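Local coordinates for neurotoxin (Clostridium botulinum, PDB 3N7L), which probably binds gangliosides on nerve cells, being the receptor-binding domain of a botulinum neurotoxin of mixed serotype D/C, at residues Ser86-Gly90 and Thr191-Thr195; Val233-Gly238 and Tyr358-Gln362; Tyr243-Met249 and Tyr281-Arg287. All coordinates share one frame. Residues are numbered along the deposited sequence.

Interaction 1 (Ser86-Gly90 and Thr191-Thr195); sequences SNLPG and TGLIT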
loop_
_atom_site.group_PDB
_atom_site.type_symbol
_atom_site.label_atom_id
_atom_site.label_comp_id
_atom_site.label_asym_id
_atom_site.label_seq_id
_atom_site.Cartn_x
_atom_site.Cartn_y
_atom_site.Cartn_z
ATOM N N SER A 86 11.313 -4.057 10.789
ATOM C CA SER A 86 11.916 -5.379 10.667
ATOM C C SER A 86 12.335 -6.039 11.979
ATOM O O SER A 86 12.559 -7.246 12.013
ATOM C CB SER A 86 13.119 -5.320 9.716
ATOM O OG SER A 86 14.174 -4.557 10.271
ATOM N N ASN A 87 12.455 -5.263 13.049
ATOM C CA ASN A 87 12.838 -5.838 14.334
ATOM C C ASN A 87 11.682 -5.755 15.322
ATOM O O ASN A 87 11.881 -5.677 16.538
ATOM C CB ASN A 87 14.068 -5.135 14.915
ATOM C CG ASN A 87 13.784 -3.712 15.349
ATOM O OD1 ASN A 87 14.500 -3.163 16.189
ATOM N ND2 ASN A 87 12.751 -3.101 14.778
ATOM N N LEU A 88 10.469 -5.774 14.783
ATOM C CA LEU A 88 9.268 -5.723 15.600
ATOM C C LEU A 88 9.147 -7.000 16.430
ATOM O O LEU A 88 9.457 -8.092 15.955
ATOM C CB LEU A 88 8.037 -5.607 14.706
ATOM C CG LEU A 88 6.702 -5.417 15.425
ATOM C CD1 LEU A 88 6.630 -3.992 15.948
ATOM C CD2 LEU A 88 5.547 -5.683 14.471
ATOM N N PRO A 89 8.711 -6.877 17.687
ATOM C CA PRO A 89 8.571 -8.084 18.506
ATOM C C PRO A 89 7.340 -8.871 18.044
ATOM O O PRO A 89 6.654 -8.462 17.102
ATOM C CB PRO A 89 8.421 -7.526 19.920
ATOM C CG PRO A 89 7.740 -6.206 19.689
ATOM C CD PRO A 89 8.482 -5.661 18.488
ATOM N N GLY A 90 7.060 -9.992 18.707
ATOM C CA GLY A 90 5.917 -10.809 18.332
ATOM C C GLY A 90 4.564 -10.332 18.832
ATOM O O GLY A 90 4.426 -9.854 19.961
ATOM N N THR A 191 9.759 -12.261 22.717
ATOM C CA THR A 191 9.930 -12.351 21.275
ATOM C C THR A 191 10.830 -11.231 20.761
ATOM O O THR A 191 10.772 -10.860 19.593
ATOM C CB THR A 191 8.577 -12.329 20.534
ATOM O OG1 THR A 191 7.758 -11.271 21.047
ATOM C CG2 THR A 191 7.860 -13.664 20.705
ATOM N N GLY A 192 11.666 -10.704 21.651
ATOM C CA GLY A 192 12.601 -9.656 21.276
ATOM C C GLY A 192 12.098 -8.235 21.417
ATOM O O GLY A 192 12.347 -7.401 20.543
ATOM N N LEU A 193 11.403 -7.954 22.514
ATOM C CA LEU A 193 10.864 -6.618 22.755
ATOM C C LEU A 193 11.911 -5.521 22.557
ATOM O O LEU A 193 12.781 -5.317 23.405
ATOM C CB LEU A 193 10.289 -6.532 24.172
ATOM C CG LEU A 193 9.822 -5.151 24.639
ATOM C CD1 LEU A 193 8.783 -4.593 23.677
ATOM C CD2 LEU A 193 9.249 -5.267 26.044
ATOM N N ILE A 194 11.821 -4.823 21.428
ATOM C CA ILE A 194 12.747 -3.744 21.109
ATOM C C ILE A 194 11.979 -2.573 20.504
ATOM O O ILE A 194 12.068 -2.297 19.303
ATOM C CB ILE A 194 13.846 -4.211 20.114
ATOM C CG1 ILE A 194 14.591 -5.422 20.689
ATOM C CG2 ILE A 194 14.838 -3.080 19.852
ATOM C CD1 ILE A 194 15.680 -5.967 19.783
ATOM N N THR A 195 11.208 -1.898 21.351
ATOM C CA THR A 195 10.423 -0.744 20.923
ATOM C C THR A 195 11.342 0.362 20.391
ATOM O O THR A 195 12.572 0.204 20.351
ATOM C CB THR A 195 9.597 -0.169 22.085
ATOM O OG1 THR A 195 10.460 0.135 23.189
ATOM C CG2 THR A 195 8.531 -1.155 22.533
HETATM O O HOH W 1 13.559 -7.563 18.175
#

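Interaction 2 (Val233-Gly238 and Tyr358-Gln362); sequences VKDYWG and YYASQ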
loop_
_atom_site.group_PDB
_atom_site.type_symbol
_atom_site.label_atom_id
_atom_site.label_comp_id
_atom_site.label_asym_id
_atom_site.label_seq_id
_atom_site.Cartn_x
_atom_site.Cartn_y
_atom_site.Cartn_z
ATOM N N VAL A 233 -6.002 6.552 -7.992
ATOM C CA VAL A 233 -4.572 6.449 -7.736
ATOM C C VAL A 233 -4.363 6.357 -6.227
ATOM O O VAL A 233 -5.132 6.932 -5.454
ATOM C CB VAL A 233 -3.819 7.679 -8.292
ATOM C CG1 VAL A 233 -2.319 7.538 -8.040
ATOM C CG2 VAL A 233 -4.096 7.825 -9.786
ATOM N N LYS A 234 -3.329 5.636 -5.799
ATOM C CA LYS A 234 -3.084 5.504 -4.366
ATOM C C LYS A 234 -1.749 6.123 -3.947
ATOM O O LYS A 234 -0.821 6.231 -4.753
ATOM C CB LYS A 234 -3.089 4.025 -3.956
ATOM C CG LYS A 234 -4.316 3.213 -4.387
ATOM C CD LYS A 234 -5.606 3.801 -3.851
ATOM C CE LYS A 234 -6.758 2.813 -3.996
ATOM N NZ LYS A 234 -6.873 2.293 -5.386
ATOM N N ASP A 235 -1.662 6.532 -2.685
ATOM C CA ASP A 235 -0.415 7.072 -2.168
ATOM C C ASP A 235 0.455 5.857 -1.820
ATOM O O ASP A 235 0.018 4.715 -1.996
ATOM C CB ASP A 235 -0.662 7.997 -0.959
ATOM C CG ASP A 235 -1.123 7.266 0.296
ATOM O OD1 ASP A 235 -1.566 7.977 1.224
ATOM O OD2 ASP A 235 -1.043 6.024 0.379
ATOM N N TYR A 236 1.671 6.088 -1.340
ATOM C CA TYR A 236 2.598 4.995 -1.042
ATOM C C TYR A 236 2.100 3.921 -0.069
ATOM O O TYR A 236 2.492 2.754 -0.169
ATOM C CB TYR A 236 3.927 5.574 -0.538
ATOM C CG TYR A 236 5.082 4.590 -0.512
ATOM C CD1 TYR A 236 5.511 3.954 -1.676
ATOM C CD2 TYR A 236 5.780 4.339 0.670
ATOM C CE1 TYR A 236 6.610 3.099 -1.671
ATOM C CE2 TYR A 236 6.882 3.484 0.688
ATOM C CZ TYR A 236 7.291 2.870 -0.484
ATOM O OH TYR A 236 8.386 2.041 -0.478
ATOM N N TRP A 237 1.239 4.302 0.868
ATOM C CA TRP A 237 0.738 3.347 1.852
ATOM C C TRP A 237 -0.550 2.660 1.396
ATOM O O TRP A 237 -1.085 1.804 2.100
ATOM C CB TRP A 237 0.508 4.052 3.194
ATOM C CG TRP A 237 1.716 4.818 3.697
ATOM C CD1 TRP A 237 1.736 6.107 4.152
ATOM C CD2 TRP A 237 3.062 4.336 3.803
ATOM N NE1 TRP A 237 3.011 6.457 4.534
ATOM C CE2 TRP A 237 3.844 5.390 4.333
ATOM C CE3 TRP A 237 3.685 3.115 3.504
ATOM C CZ2 TRP A 237 5.219 5.260 4.570
ATOM C CZ3 TRP A 237 5.054 2.986 3.741
ATOM C CH2 TRP A 237 5.804 4.056 4.269
ATOM N N GLY A 238 -1.050 3.037 0.224
ATOM C CA GLY A 238 -2.262 2.417 -0.275
ATOM C C GLY A 238 -3.553 3.179 -0.042
ATOM O O GLY A 238 -4.620 2.676 -0.393
ATOM N N TYR A 358 4.640 -2.012 -4.820
ATOM C CA TYR A 358 4.233 -0.651 -4.486
ATOM C C TYR A 358 3.031 -0.095 -5.230
ATOM O O TYR A 358 2.635 -0.601 -6.281
ATOM C CB TYR A 358 5.409 0.300 -4.732
ATOM C CG TYR A 358 6.016 0.133 -6.110
ATOM C CD1 TYR A 358 7.201 -0.587 -6.290
ATOM C CD2 TYR A 358 5.373 0.639 -7.245
ATOM C CE1 TYR A 358 7.726 -0.803 -7.566
ATOM C CE2 TYR A 358 5.887 0.430 -8.526
ATOM C CZ TYR A 358 7.063 -0.292 -8.679
ATOM O OH TYR A 358 7.572 -0.506 -9.936
ATOM N N TYR A 359 2.478 0.969 -4.654
ATOM C CA TYR A 359 1.362 1.717 -5.225
ATOM C C TYR A 359 2.059 2.898 -5.892
ATOM O O TYR A 359 2.711 3.700 -5.213
ATOM C CB TYR A 359 0.441 2.247 -4.122
ATOM C CG TYR A 359 -0.268 1.166 -3.351
ATOM C CD1 TYR A 359 -1.371 0.514 -3.894
ATOM C CD2 TYR A 359 0.175 0.779 -2.083
ATOM C CE1 TYR A 359 -2.023 -0.501 -3.196
ATOM C CE2 TYR A 359 -0.470 -0.236 -1.376
ATOM C CZ TYR A 359 -1.568 -0.870 -1.942
ATOM O OH TYR A 359 -2.215 -1.874 -1.262
ATOM N N ALA A 360 1.937 3.011 -7.209
ATOM C CA ALA A 360 2.597 4.107 -7.906
ATOM C C ALA A 360 1.758 4.665 -9.041
ATOM O O ALA A 360 0.559 4.396 -9.144
ATOM C CB ALA A 360 3.956 3.645 -8.436
ATOM N N SER A 361 2.401 5.452 -9.892
ATOM C CA SER A 361 1.713 6.054 -11.009
ATOM C C SER A 361 2.689 6.458 -12.086
ATOM O O SER A 361 3.897 6.537 -11.862
ATOM C CB SER A 361 0.953 7.297 -10.541
ATOM O OG SER A 361 1.864 8.284 -10.069
ATOM N N GLN A 362 2.144 6.696 -13.268
ATOM C CA GLN A 362 2.927 7.161 -14.388
ATOM C C GLN A 362 2.334 8.516 -14.732
ATOM O O GLN A 362 1.123 8.725 -14.609
ATOM C CB GLN A 362 2.847 6.188 -15.562
ATOM C CG GLN A 362 3.846 5.043 -15.434
ATOM C CD GLN A 362 3.876 4.137 -16.653
ATOM O OE1 GLN A 362 4.945 3.745 -17.123
ATOM N NE2 GLN A 362 2.703 3.792 -17.162
HETATM O O HOH W 2 2.020 6.448 -4.619
HETATM O O HOH W 3 -1.774 4.021 -7.589
HETATM O O HOH W 4 3.750 1.418 -2.131
#

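Interaction 3 (Tyr243-Met249 and Tyr281-Arg287); sequences YDKEYYM and YKIIIKR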
loop_
_atom_site.group_PDB
_atom_site.type_symbol
_atom_site.label_atom_id
_atom_site.label_comp_id
_atom_site.label_asym_id
_atom_site.label_seq_id
_atom_site.Cartn_x
_atom_site.Cartn_y
_atom_site.Cartn_z
ATOM N N TYR A 243 -5.955 15.452 -3.941
ATOM C CA TYR A 243 -5.521 16.766 -4.383
ATOM C C TYR A 243 -5.455 17.633 -3.122
ATOM O O TYR A 243 -6.002 17.259 -2.083
ATOM C CB TYR A 243 -6.545 17.369 -5.361
ATOM C CG TYR A 243 -6.592 16.700 -6.722
ATOM C CD1 TYR A 243 -7.664 15.877 -7.090
ATOM C CD2 TYR A 243 -5.562 16.890 -7.645
ATOM C CE1 TYR A 243 -7.700 15.259 -8.351
ATOM C CE2 TYR A 243 -5.590 16.282 -8.900
ATOM C CZ TYR A 243 -6.655 15.471 -9.247
ATOM O OH TYR A 243 -6.656 14.879 -10.489
ATOM N N ASP A 244 -4.766 18.765 -3.208
ATOM C CA ASP A 244 -4.681 19.704 -2.089
ATOM C C ASP A 244 -4.073 19.120 -0.809
ATOM O O ASP A 244 -4.508 19.464 0.288
ATOM C CB ASP A 244 -6.089 20.236 -1.762
ATOM C CG ASP A 244 -6.891 20.592 -3.006
ATOM O OD1 ASP A 244 -8.139 20.554 -2.929
ATOM O OD2 ASP A 244 -6.284 20.918 -4.052
ATOM N N LYS A 245 -3.079 18.245 -0.944
ATOM C CA LYS A 245 -2.429 17.631 0.217
ATOM C C LYS A 245 -0.932 17.465 -0.045
ATOM O O LYS A 245 -0.520 17.089 -1.147
ATOM C CB LYS A 245 -3.066 16.271 0.514
ATOM C CG LYS A 245 -2.464 15.500 1.695
ATOM C CD LYS A 245 -3.284 14.237 1.982
ATOM C CE LYS A 245 -2.652 13.353 3.059
ATOM N NZ LYS A 245 -2.346 14.098 4.313
ATOM N N GLU A 246 -0.120 17.753 0.966
ATOM C CA GLU A 246 1.325 17.640 0.834
ATOM C C GLU A 246 1.778 16.183 0.770
ATOM O O GLU A 246 1.322 15.344 1.549
ATOM C CB GLU A 246 2.014 18.343 2.007
ATOM C CG GLU A 246 2.002 19.856 1.918
ATOM C CD GLU A 246 2.800 20.514 3.036
ATOM O OE1 GLU A 246 3.219 21.672 2.863
ATOM O OE2 GLU A 246 3.005 19.878 4.089
ATOM N N TYR A 247 2.669 15.900 -0.176
ATOM C CA TYR A 247 3.224 14.562 -0.379
ATOM C C TYR A 247 4.688 14.685 -0.733
ATOM O O TYR A 247 5.127 15.710 -1.272
ATOM C CB TYR A 247 2.565 13.848 -1.569
ATOM C CG TYR A 247 1.147 13.381 -1.370
ATOM C CD1 TYR A 247 0.866 12.223 -0.645
ATOM C CD2 TYR A 247 0.080 14.092 -1.923
ATOM C CE1 TYR A 247 -0.450 11.785 -0.474
ATOM C CE2 TYR A 247 -1.239 13.668 -1.758
ATOM C CZ TYR A 247 -1.497 12.517 -1.031
ATOM O OH TYR A 247 -2.793 12.107 -0.841
ATOM N N TYR A 248 5.445 13.632 -0.441
ATOM C CA TYR A 248 6.843 13.592 -0.824
ATOM C C TYR A 248 6.793 12.775 -2.109
ATOM O O TYR A 248 6.307 11.639 -2.118
ATOM C CB TYR A 248 7.696 12.885 0.231
ATOM C CG TYR A 248 7.939 13.735 1.460
ATOM C CD1 TYR A 248 7.230 13.512 2.637
ATOM C CD2 TYR A 248 8.863 14.783 1.432
ATOM C CE1 TYR A 248 7.436 14.313 3.766
ATOM C CE2 TYR A 248 9.075 15.586 2.552
ATOM C CZ TYR A 248 8.360 15.344 3.715
ATOM O OH TYR A 248 8.584 16.117 4.825
ATOM N N MET A 249 7.258 13.372 -3.198
ATOM C CA MET A 249 7.254 12.698 -4.483
ATOM C C MET A 249 8.575 11.974 -4.645
ATOM O O MET A 249 9.646 12.582 -4.537
ATOM C CB MET A 249 7.066 13.716 -5.598
ATOM C CG MET A 249 6.714 13.094 -6.926
ATOM S SD MET A 249 6.355 14.368 -8.127
ATOM C CE MET A 249 7.863 14.356 -9.054
ATOM N N TYR A 281 11.715 18.996 -0.103
ATOM C CA TYR A 281 10.496 19.718 -0.424
ATOM C C TYR A 281 9.316 18.809 -0.721
ATOM O O TYR A 281 9.477 17.710 -1.256
ATOM C CB TYR A 281 10.756 20.649 -1.611
ATOM C CG TYR A 281 11.866 21.628 -1.320
ATOM C CD1 TYR A 281 12.936 21.790 -2.204
ATOM C CD2 TYR A 281 11.876 22.354 -0.127
ATOM C CE1 TYR A 281 13.994 22.646 -1.902
ATOM C CE2 TYR A 281 12.927 23.213 0.184
ATOM C CZ TYR A 281 13.982 23.352 -0.704
ATOM O OH TYR A 281 15.027 24.187 -0.380
ATOM N N LYS A 282 8.130 19.287 -0.359
ATOM C CA LYS A 282 6.897 18.553 -0.571
ATOM C C LYS A 282 6.155 19.133 -1.762
ATOM O O LYS A 282 6.340 20.290 -2.123
ATOM C CB LYS A 282 6.017 18.637 0.680
ATOM C CG LYS A 282 6.559 17.829 1.842
ATOM C CD LYS A 282 5.956 18.248 3.174
ATOM C CE LYS A 282 6.656 19.468 3.739
ATOM N NZ LYS A 282 6.178 19.779 5.122
ATOM N N ILE A 283 5.319 18.313 -2.376
ATOM C CA ILE A 283 4.532 18.749 -3.514
ATOM C C ILE A 283 3.059 18.698 -3.133
ATOM O O ILE A 283 2.684 18.009 -2.185
ATOM C CB ILE A 283 4.784 17.833 -4.780
ATOM C CG1 ILE A 283 4.432 16.367 -4.492
ATOM C CG2 ILE A 283 6.233 17.913 -5.200
ATOM C CD1 ILE A 283 2.921 16.069 -4.524
ATOM N N ILE A 284 2.238 19.447 -3.864
ATOM C CA ILE A 284 0.797 19.456 -3.658
ATOM C C ILE A 284 0.220 19.248 -5.053
ATOM O O ILE A 284 0.594 19.951 -5.994
ATOM C CB ILE A 284 0.287 20.799 -3.087
ATOM C CG1 ILE A 284 0.822 20.996 -1.667
ATOM C CG2 ILE A 284 -1.247 20.813 -3.081
ATOM C CD1 ILE A 284 0.505 22.353 -1.070
ATOM N N ILE A 285 -0.669 18.276 -5.195
ATOM C CA ILE A 285 -1.259 17.990 -6.495
ATOM C C ILE A 285 -2.500 18.852 -6.690
ATOM O O ILE A 285 -3.356 18.916 -5.813
ATOM C CB ILE A 285 -1.619 16.487 -6.600
ATOM C CG1 ILE A 285 -0.432 15.644 -6.115
ATOM C CG2 ILE A 285 -1.946 16.118 -8.047
ATOM C CD1 ILE A 285 -0.760 14.165 -5.929
ATOM N N LYS A 286 -2.586 19.521 -7.837
ATOM C CA LYS A 286 -3.719 20.392 -8.146
ATOM C C LYS A 286 -4.415 19.914 -9.410
ATOM O O LYS A 286 -3.782 19.665 -10.429
ATOM C CB LYS A 286 -3.247 21.835 -8.322
ATOM C CG LYS A 286 -2.518 22.389 -7.104
ATOM C CD LYS A 286 -3.431 22.435 -5.882
ATOM C CE LYS A 286 -4.557 23.451 -6.058
ATOM N NZ LYS A 286 -5.532 23.427 -4.923
ATOM N N ARG A 287 -5.730 19.803 -9.329
ATOM C CA ARG A 287 -6.547 19.317 -10.430
ATOM C C ARG A 287 -6.891 20.342 -11.510
ATOM O O ARG A 287 -7.190 21.499 -11.216
ATOM C CB ARG A 287 -7.824 18.728 -9.834
ATOM C CG ARG A 287 -8.956 18.452 -10.789
ATOM C CD ARG A 287 -10.180 18.056 -9.971
ATOM N NE ARG A 287 -11.423 18.166 -10.723
ATOM C CZ ARG A 287 -11.850 17.263 -11.598
ATOM N NH1 ARG A 287 -11.128 16.174 -11.831
ATOM N NH2 ARG A 287 -12.995 17.453 -12.236
HETATM O O HOH W 5 -7.070 20.600 -6.785
HETATM O O HOH W 6 -2.086 16.819 -3.227
HETATM O O HOH W 7 8.513 15.854 -3.096
#

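Interaction 1 (Ser86-Gly90 and Thr191-Thr195)
Pro89 is the centrepiece of this loop-to-loop contact. Its CA-to-CB bond points toward 191-195, with CB 3.9 Å from Leu193 CA and CG 4.4 Å from Leu193 CD1, while Pro89 CA lies 3.7 Å from Thr191 O. Thr191, next in buried area, turns its side chain toward the proline loop; with chi1 in the p well, its OG1 accepts a hydrogen bond from Gly90 N at 2.8 Å and also bonds to Ile188 O and Lys187 NZ. A side chain at Gly90 would run into that hydroxyl. At the other end Ile194 meets Asn87, its CG2 3.7 Å from Asn87 OD1. Between these points Asn87 O and Gly192 O, both acceptors, cannot bond each other, and water 1 donates to them at 3.0 and 2.7 Å. The contact lies at the periphery of the lectin-like N-terminal subdomain: the Pro89 loop links strands 72-82 and 91-93, the Thr191 loop follows strand 180-187, and the side chains of Pro89 and Leu193 both rest on Lys187 of that strand.

Interaction 2 (Val233-Gly238 and Tyr358-Gln362)
A tyrosine ring packed against a beta turn makes this buried, water-laced contact, close to where the C-terminal subdomain meets the lectin-like one. Residues Asp235-Gly238 form a type I turn, closed by Gly238 N to Asp235 O at 3.0 Å, and Tyr359 points toward it. Gly238 CA sits over one face of the Tyr359 ring, 3.5 Å from the centroid, a CH-pi contact; a CB on Gly238 would collide with the ring. Asp235 O comes within 3.3 Å of Tyr359 CB, and Tyr236 O lies at the ring edge, 3.6 Å from Tyr359 CD2. Tyr359 comes from the beta-trefoil, yet its OH bonds to Trp142 O and its side chain touches Trp78, both from the N-terminal subdomain. No direct hydrogen bond joins the two backbones. Instead water 4 links Tyr236 O (2.7 Å) to Tyr359 N (2.9 Å), water 2 joins Lys234 O to Tyr359 O (both 2.9 Å), and water 3 connects Lys234 N (2.9 Å) with Ala360 O (2.8 Å).

Interaction 3 (Tyr243-Met249 and Tyr281-Arg287)
Here two strands of the C-terminal beta-trefoil pair antiparallel, but over a very short run. Tyr247 and Ile283 are the hydrogen-bonded pair, with Tyr247 N to Ile283 O at 2.9 Å and Ile283 N to Tyr247 O at 2.8 Å; the axes of 246-249 and 283-287 stand 111° apart, so the strands soon diverge. Where they part, water 6 accepts from Lys245 N (2.9 Å) and Ile285 N (2.8 Å).

The side chains sort by face. Tyr243, Tyr247 and Tyr248 all hold chi1 in the m well (-71°, -72°, -75°), yet each ring meets a different partner: Arg287 CB, Ile283 CD1 and Lys282 CG respectively. Tyr247 and Ile283 share the inner face: Ile283, chi1 in p, brings CD1 to 3.7 Å from Tyr247 CB, and Ile285 adds its CD1 4.1 Å from Tyr247 CD2. Tyr247 OH bonds to Arg242 N. On the opposite face Glu246 CG packs 3.9 Å from Ile284 CG1. Lys282 lays its aliphatic chain on Tyr248, CG 3.7 Å from the ring centroid, and sends NZ on to Glu246 OE2 in a long, weak salt bridge of 3.3 Å.

Beyond the paired residues, Asp244 N donates to Ile285 O at 3.0 Å. Lys286 curls, with chi1, chi2 and chi3 all in the m well, so its NZ, also bonded to a glycerol, turns back to Asp244 OD2 at 2.8 Å in a tight salt bridge. Arg287 does the reverse: its extended t, t, t chain runs away to Gly290 O, leaving CB over the face of the Tyr243 ring in a CH-pi contact, 3.4 Å from the centroid and 12° off the normal.

How the interactions relate
Interactions 2 and 3 belong to one trefoil and reach the same sheet: 243-249 and 281-287 lie within the chain loop that 233-238 and 358-362 close, and the two contacts touch at Asp235 CB and Tyr247 CE1, 3.8 Å apart. Both also lean on strand 417-421, where Phe419 meets Ser361, Tyr247 and Met249. Interaction 1 stands alone in the lectin-like subdomain, its centre about 28 Å from that of interaction 2. The chemistry differs with place in the fold: interaction 2, deepest, relies on an aromatic ring and bridging waters; interaction 3, half buried, combines backbone bonds with salt bridges on its open side; interaction 1, at the surface with only Pro89 and Gly90 buried, has a single direct hydrogen bond.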